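Local coordinates for protein nicastrin (Dictyostelium purpureum, PDB 4R12) that probably serves as an essential subunit of gamma-secretase, the complex that cleaves membrane proteins such as Notch and the amyloid precursor protein within the membrane, at residues Val276-Phe281 with His546-Leu551; Thr375-Pro381 with Val399-Tyr405. All blocks are in the same frame, centred on the assembly; numbering follows the deposited sequence.

Contact 1 of 2, residues Val276-Phe281 with His546-Leu551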
loop_
_atom_site.group_PDB
_atom_site.type_symbol
_atom_site.label_atom_id
_atom_site.label_comp_id
_atom_site.label_asym_id
_atom_site.label_seq_id
_atom_site.Cartn_x
_atom_site.Cartn_y
_atom_site.Cartn_z
ATOM N N VAL A 276 -6.282 -7.920 -5.598
ATOM C CA VAL A 276 -5.758 -8.960 -6.475
ATOM C C VAL A 276 -4.760 -9.881 -5.786
ATOM O O VAL A 276 -4.595 -11.029 -6.207
ATOM C CB VAL A 276 -5.122 -8.374 -7.744
ATOM C CG1 VAL A 276 -6.174 -7.593 -8.534
ATOM C CG2 VAL A 276 -3.939 -7.503 -7.412
ATOM N N GLY A 277 -4.108 -9.395 -4.729
ATOM C CA GLY A 277 -3.203 -10.226 -3.950
ATOM C C GLY A 277 -3.899 -11.358 -3.210
ATOM O O GLY A 277 -3.544 -12.529 -3.377
ATOM N N SER A 278 -4.892 -11.027 -2.392
ATOM C CA SER A 278 -5.660 -12.075 -1.722
ATOM C C SER A 278 -6.378 -12.979 -2.731
ATOM O O SER A 278 -6.383 -14.201 -2.582
ATOM C CB SER A 278 -6.667 -11.481 -0.726
ATOM O OG SER A 278 -7.463 -10.458 -1.292
ATOM N N GLU A 279 -6.960 -12.394 -3.774
ATOM C CA GLU A 279 -7.679 -13.204 -4.763
ATOM C C GLU A 279 -6.784 -14.206 -5.496
ATOM O O GLU A 279 -7.166 -15.370 -5.675
ATOM C CB GLU A 279 -8.384 -12.313 -5.788
ATOM C CG GLU A 279 -9.605 -11.586 -5.241
ATOM C CD GLU A 279 -10.794 -12.512 -4.930
ATOM O OE1 GLU A 279 -10.708 -13.741 -5.154
ATOM O OE2 GLU A 279 -11.825 -11.993 -4.455
ATOM N N TYR A 280 -5.603 -13.767 -5.921
ATOM C CA TYR A 280 -4.704 -14.647 -6.665
ATOM C C TYR A 280 -4.246 -15.809 -5.784
ATOM O O TYR A 280 -4.229 -16.950 -6.222
ATOM C CB TYR A 280 -3.504 -13.856 -7.189
ATOM C CG TYR A 280 -2.667 -14.523 -8.267
ATOM C CD1 TYR A 280 -1.718 -15.492 -7.945
ATOM C CD2 TYR A 280 -2.774 -14.124 -9.602
ATOM C CE1 TYR A 280 -0.929 -16.078 -8.926
ATOM C CE2 TYR A 280 -1.988 -14.703 -10.587
ATOM C CZ TYR A 280 -1.066 -15.678 -10.245
ATOM O OH TYR A 280 -0.268 -16.243 -11.213
ATOM N N PHE A 281 -3.891 -15.509 -4.537
ATOM C CA PHE A 281 -3.436 -16.545 -3.614
ATOM C C PHE A 281 -4.543 -17.579 -3.379
ATOM O O PHE A 281 -4.302 -18.778 -3.472
ATOM C CB PHE A 281 -2.980 -15.919 -2.285
ATOM C CG PHE A 281 -2.283 -16.884 -1.360
ATOM C CD1 PHE A 281 -0.968 -17.257 -1.593
ATOM C CD2 PHE A 281 -2.932 -17.400 -0.250
ATOM C CE1 PHE A 281 -0.314 -18.133 -0.738
ATOM C CE2 PHE A 281 -2.281 -18.282 0.616
ATOM C CZ PHE A 281 -0.979 -18.651 0.368
ATOM N N HIS A 546 4.376 -14.420 -3.194
ATOM C CA HIS A 546 3.342 -14.905 -4.111
ATOM C C HIS A 546 2.824 -13.785 -5.021
ATOM O O HIS A 546 2.647 -12.646 -4.568
ATOM C CB HIS A 546 2.167 -15.525 -3.352
ATOM C CG HIS A 546 1.414 -16.528 -4.166
ATOM N ND1 HIS A 546 1.648 -17.884 -4.072
ATOM C CD2 HIS A 546 0.478 -16.373 -5.131
ATOM C CE1 HIS A 546 0.867 -18.522 -4.927
ATOM N NE2 HIS A 546 0.149 -17.628 -5.585
ATOM N N ASN A 547 2.606 -14.114 -6.295
ATOM C CA ASN A 547 2.050 -13.177 -7.271
ATOM C C ASN A 547 0.781 -12.471 -6.776
ATOM O O ASN A 547 -0.121 -13.112 -6.235
ATOM C CB ASN A 547 1.688 -13.891 -8.578
ATOM C CG ASN A 547 2.896 -14.294 -9.410
ATOM O OD1 ASN A 547 4.028 -13.844 -9.189
ATOM N ND2 ASN A 547 2.643 -15.124 -10.408
ATOM N N ALA A 548 0.718 -11.162 -6.986
ATOM C CA ALA A 548 -0.490 -10.386 -6.742
ATOM C C ALA A 548 -0.825 -9.680 -8.048
ATOM O O ALA A 548 -0.184 -8.696 -8.417
ATOM C CB ALA A 548 -0.289 -9.397 -5.604
ATOM N N LEU A 549 -1.823 -10.216 -8.747
ATOM C CA LEU A 549 -2.109 -9.866 -10.133
ATOM C C LEU A 549 -3.553 -10.218 -10.451
ATOM O O LEU A 549 -4.042 -11.278 -10.060
ATOM C CB LEU A 549 -1.162 -10.605 -11.094
ATOM C CG LEU A 549 -1.375 -10.457 -12.614
ATOM C CD1 LEU A 549 -1.041 -9.049 -13.080
ATOM C CD2 LEU A 549 -0.556 -11.483 -13.407
ATOM N N SER A 550 -4.233 -9.319 -11.150
ATOM C CA SER A 550 -5.627 -9.536 -11.510
ATOM C C SER A 550 -5.790 -10.831 -12.283
ATOM O O SER A 550 -4.947 -11.176 -13.110
ATOM C CB SER A 550 -6.160 -8.369 -12.341
ATOM O OG SER A 550 -7.506 -8.604 -12.730
ATOM N N LEU A 551 -6.862 -11.556 -12.004
ATOM C CA LEU A 551 -7.170 -12.760 -12.771
ATOM C C LEU A 551 -7.695 -12.416 -14.172
ATOM O O LEU A 551 -7.889 -13.304 -15.017
ATOM C CB LEU A 551 -8.191 -13.620 -12.018
ATOM C CG LEU A 551 -7.723 -14.230 -10.693
ATOM C CD1 LEU A 551 -8.865 -15.010 -10.046
ATOM C CD2 LEU A 551 -6.511 -15.126 -10.889
HETATM O O HOH W 1 -6.038 -11.771 -8.462
HETATM O O HOH W 2 -0.774 -12.666 -3.508
#

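Contact 2 of 2, residues Thr375-Pro381 with Val399-Tyr405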
loop_
_atom_site.group_PDB
_atom_site.type_symbol
_atom_site.label_atom_id
_atom_site.label_comp_id
_atom_site.label_asym_id
_atom_site.label_seq_id
_atom_site.Cartn_x
_atom_site.Cartn_y
_atom_site.Cartn_z
ATOM N N THR A 375 -19.027 -3.149 15.825
ATOM C CA THR A 375 -19.563 -2.225 14.840
ATOM C C THR A 375 -21.099 -2.227 14.876
ATOM O O THR A 375 -21.715 -3.162 15.398
ATOM C CB THR A 375 -19.061 -2.571 13.425
ATOM O OG1 THR A 375 -19.518 -1.578 12.508
ATOM C CG2 THR A 375 -19.559 -3.951 12.978
ATOM N N THR A 376 -21.709 -1.163 14.345
ATOM C CA THR A 376 -23.170 -1.065 14.219
ATOM C C THR A 376 -23.580 -1.317 12.769
ATOM O O THR A 376 -24.774 -1.372 12.424
ATOM C CB THR A 376 -23.684 0.320 14.679
ATOM O OG1 THR A 376 -23.094 1.351 13.871
ATOM C CG2 THR A 376 -23.330 0.566 16.141
ATOM N N GLN A 377 -22.570 -1.472 11.916
ATOM C CA GLN A 377 -22.802 -1.636 10.496
ATOM C C GLN A 377 -23.072 -3.099 10.179
ATOM O O GLN A 377 -22.545 -3.996 10.838
ATOM C CB GLN A 377 -21.599 -1.096 9.699
ATOM C CG GLN A 377 -21.385 0.415 9.893
ATOM C CD GLN A 377 -22.668 1.229 9.633
ATOM O OE1 GLN A 377 -23.236 1.821 10.551
ATOM N NE2 GLN A 377 -23.110 1.263 8.383
ATOM N N THR A 378 -23.915 -3.334 9.176
ATOM C CA THR A 378 -24.300 -4.694 8.815
ATOM C C THR A 378 -23.601 -5.195 7.558
ATOM O O THR A 378 -23.906 -6.285 7.066
ATOM C CB THR A 378 -25.812 -4.804 8.622
ATOM O OG1 THR A 378 -26.260 -3.772 7.735
ATOM C CG2 THR A 378 -26.510 -4.655 9.960
ATOM N N GLU A 379 -22.689 -4.375 7.034
ATOM C CA GLU A 379 -21.788 -4.767 5.959
ATOM C C GLU A 379 -20.352 -4.612 6.451
ATOM O O GLU A 379 -20.042 -3.641 7.140
ATOM C CB GLU A 379 -22.002 -3.915 4.703
ATOM C CG GLU A 379 -23.386 -4.008 4.075
ATOM C CD GLU A 379 -23.481 -3.207 2.781
ATOM O OE1 GLU A 379 -22.447 -2.652 2.341
ATOM O OE2 GLU A 379 -24.585 -3.127 2.204
ATOM N N LEU A 380 -19.488 -5.570 6.131
ATOM C CA LEU A 380 -18.058 -5.389 6.372
ATOM C C LEU A 380 -17.536 -4.192 5.578
ATOM O O LEU A 380 -18.053 -3.892 4.506
ATOM C CB LEU A 380 -17.267 -6.634 5.971
ATOM C CG LEU A 380 -17.298 -7.900 6.822
ATOM C CD1 LEU A 380 -16.234 -8.813 6.280
ATOM C CD2 LEU A 380 -17.034 -7.606 8.304
ATOM N N PRO A 381 -16.522 -3.495 6.113
ATOM C CA PRO A 381 -15.853 -2.434 5.351
ATOM C C PRO A 381 -14.960 -3.057 4.290
ATOM O O PRO A 381 -14.718 -4.258 4.370
ATOM C CB PRO A 381 -15.021 -1.709 6.413
ATOM C CG PRO A 381 -14.691 -2.778 7.416
ATOM C CD PRO A 381 -15.923 -3.687 7.445
ATOM N N VAL A 399 -12.337 -8.554 11.315
ATOM C CA VAL A 399 -11.618 -7.425 10.757
ATOM C C VAL A 399 -11.514 -6.357 11.844
ATOM O O VAL A 399 -12.520 -5.875 12.354
ATOM C CB VAL A 399 -12.318 -6.871 9.500
ATOM C CG1 VAL A 399 -11.524 -5.730 8.895
ATOM C CG2 VAL A 399 -12.517 -7.991 8.473
ATOM N N ILE A 400 -10.289 -6.009 12.212
ATOM C CA ILE A 400 -10.055 -5.013 13.247
ATOM C C ILE A 400 -9.742 -3.649 12.622
ATOM O O ILE A 400 -8.800 -3.534 11.851
ATOM C CB ILE A 400 -8.882 -5.436 14.168
ATOM C CG1 ILE A 400 -9.119 -6.844 14.735
ATOM C CG2 ILE A 400 -8.671 -4.410 15.268
ATOM C CD1 ILE A 400 -8.017 -7.321 15.719
ATOM N N THR A 401 -10.532 -2.628 12.958
ATOM C CA THR A 401 -10.340 -1.284 12.413
ATOM C C THR A 401 -10.450 -0.235 13.504
ATOM O O THR A 401 -10.776 -0.550 14.652
ATOM C CB THR A 401 -11.404 -0.927 11.316
ATOM O OG1 THR A 401 -12.613 -0.483 11.948
ATOM C CG2 THR A 401 -11.714 -2.117 10.413
ATOM N N ASP A 402 -10.212 1.020 13.132
ATOM C CA ASP A 402 -10.330 2.131 14.072
ATOM C C ASP A 402 -11.607 2.943 13.857
ATOM O O ASP A 402 -11.692 4.104 14.280
ATOM C CB ASP A 402 -9.110 3.053 13.992
ATOM C CG ASP A 402 -8.848 3.569 12.597
ATOM O OD1 ASP A 402 -9.760 3.488 11.733
ATOM O OD2 ASP A 402 -7.709 4.042 12.366
ATOM N N HIS A 403 -12.601 2.338 13.213
ATOM C CA HIS A 403 -13.854 3.041 12.959
ATOM C C HIS A 403 -15.058 2.108 13.026
ATOM O O HIS A 403 -14.983 0.931 12.652
ATOM C CB HIS A 403 -13.812 3.713 11.580
ATOM C CG HIS A 403 -13.542 2.749 10.462
ATOM N ND1 HIS A 403 -14.541 2.233 9.658
ATOM C CD2 HIS A 403 -12.393 2.167 10.048
ATOM C CE1 HIS A 403 -14.011 1.394 8.786
ATOM N NE2 HIS A 403 -12.709 1.332 9.003
ATOM N N ASP A 404 -16.182 2.651 13.477
ATOM C CA ASP A 404 -17.446 1.925 13.432
ATOM C C ASP A 404 -17.973 1.968 11.999
ATOM O O ASP A 404 -17.997 0.944 11.298
ATOM C CB ASP A 404 -18.451 2.524 14.419
ATOM C CG ASP A 404 -19.869 1.966 14.235
ATOM O OD1 ASP A 404 -20.007 0.835 13.715
ATOM O OD2 ASP A 404 -20.834 2.659 14.610
ATOM N N TYR A 405 -18.383 3.149 11.554
ATOM C CA TYR A 405 -18.805 3.320 10.162
ATOM C C TYR A 405 -17.776 4.183 9.398
ATOM O O TYR A 405 -16.759 3.663 8.931
ATOM C CB TYR A 405 -20.222 3.926 10.111
ATOM C CG TYR A 405 -20.801 4.122 8.718
ATOM C CD1 TYR A 405 -20.229 3.520 7.605
ATOM C CD2 TYR A 405 -21.922 4.930 8.520
ATOM C CE1 TYR A 405 -20.749 3.711 6.329
ATOM C CE2 TYR A 405 -22.454 5.128 7.245
ATOM C CZ TYR A 405 -21.857 4.516 6.155
ATOM O OH TYR A 405 -22.366 4.705 4.893
#

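Contact 1 of 2, residues Val276-Phe281 with His546-Leu551
G277 and A548 form the tight apolar centre, where the CB of A548 comes to 3.5 Å from the CA of G277. This is helix-on-strand packing in an alpha/beta fold: helix 276-287, from the large lobe, rests on strand 542-548 and the chain that follows it; H546 and A548 pair through the backbone with S199 and G197 of strand 192-203. The axes of the short segments 276-281 and 546-548 approach to 6.9 Å, helped by the absence of a side chain on G277 and the single methyl of A548. V276, a compact branched residue, straddles the chain beyond: its CG2 reaches toward A548 and L549, while its CG1 lies 3.6 Å from the CA of S550. On the next turn of the helix Y280 has its CG anti to the backbone N (chi1 -165°), which lays the ring alongside N547. The CB of N547 sits over one ring face in a CH-pi contact, 3.8 Å from the centroid, while L549 O comes to the ring edge. F281 points its edge at the face of H546 (centroids 5.0 Å apart, planes at 84°), and Y280 meets the H546 ring rim to rim, so three aromatic residues form a cluster. Histidine suits this place because it offers a flat face to F281 while its NE2 bonds to D284. Toward the polar edge, waters bridge backbone carbonyls: one water donates to V276 O and, at 2.6 Å, to L549 O, and another donates to G277 O and N547 O. The carboxamide of N547 is held at both ends, OD1 by Q198 and ND2 by the tyrosine hydroxyl. N547 ND2 donates to Y280 OH over 3.2 Å at 171°, with the oxygen lying in the amide plane.

Contact 2 of 2, residues Thr375-Pro381 with Val399-Tyr405
Q377 lays its carboxamide flat over the ring of Y405, with the two planes only 4° apart and NE2 3.6 Å above the ring plane, over its centre. A bend at the second torsion folds the glutamine chain back so that amide and ring can stack; a long, flexible residue with a flat polar end is apt here. The far end of the tyrosine is anchored elsewhere, its OH bonded to the backbone N of E126. Beside this stack D404 grips the start of 375-381 with both carboxylate oxygens. T375 OG1 donates to D404 OD1 at 2.7 Å, arriving nearly along the C-O axis. D404 OD1 also accepts the N-H of T376, whose N is 2.7 Å away, in a nearly straight bond (169°) from the syn side but out of the carboxylate plane. T376 OG1 gives its proton to the syn lone pair of D404 OD2 at 2.7 Å. Aspartate suits the place because its two oxygens can accept all three donors, consistent with an ionised carboxylate. T375 OG1 has a second role, accepting from Q377 N in an ST turn that curls the loop. In the large lobe, which probably shares the fold of zinc exopeptidases, 399-405 takes in the last residues of strand 397-401 and the loop beyond it, and 375-381 leads from strand 370-374 toward helix 385-389. T401 OG1 makes another ST turn by accepting from H403 N at 3.1 Å, and it also bonds to H345 of the adjoining strand 339-347. H403 ND1 donates to Y405 O at 2.7 Å, tilted from the carbonyl plane, which helps fix the imidazole. P381 CB meets the edge of that ring, 4.0 Å from H403 CE1. At the buried start of 399-405, L380 CD1 touches V399 CG2 at 4.4 Å.

Contacts 1 and 2 sit on strands that are linked neighbour to neighbour, their centres 25 Å apart and their nearest atoms about 11 Å apart, without touching. Strand 542-548 of contact 1 connects through strands 192-203, 262-268, 214-220 and 319-325 to strand 397-401 of contact 2. Contact 1 is buried and seats a helix on one strand, joining parts of the chain 265 residues apart; contact 2 is partly buried and ties a loop to a strand end and the loop that follows, 18 residues apart at their closest ends. Along the sequence, contact 2 falls between the two segments of contact 1. The L551 side chain lies about 7 Å from an N-acetylglucosamine of a glycan attached to the protein.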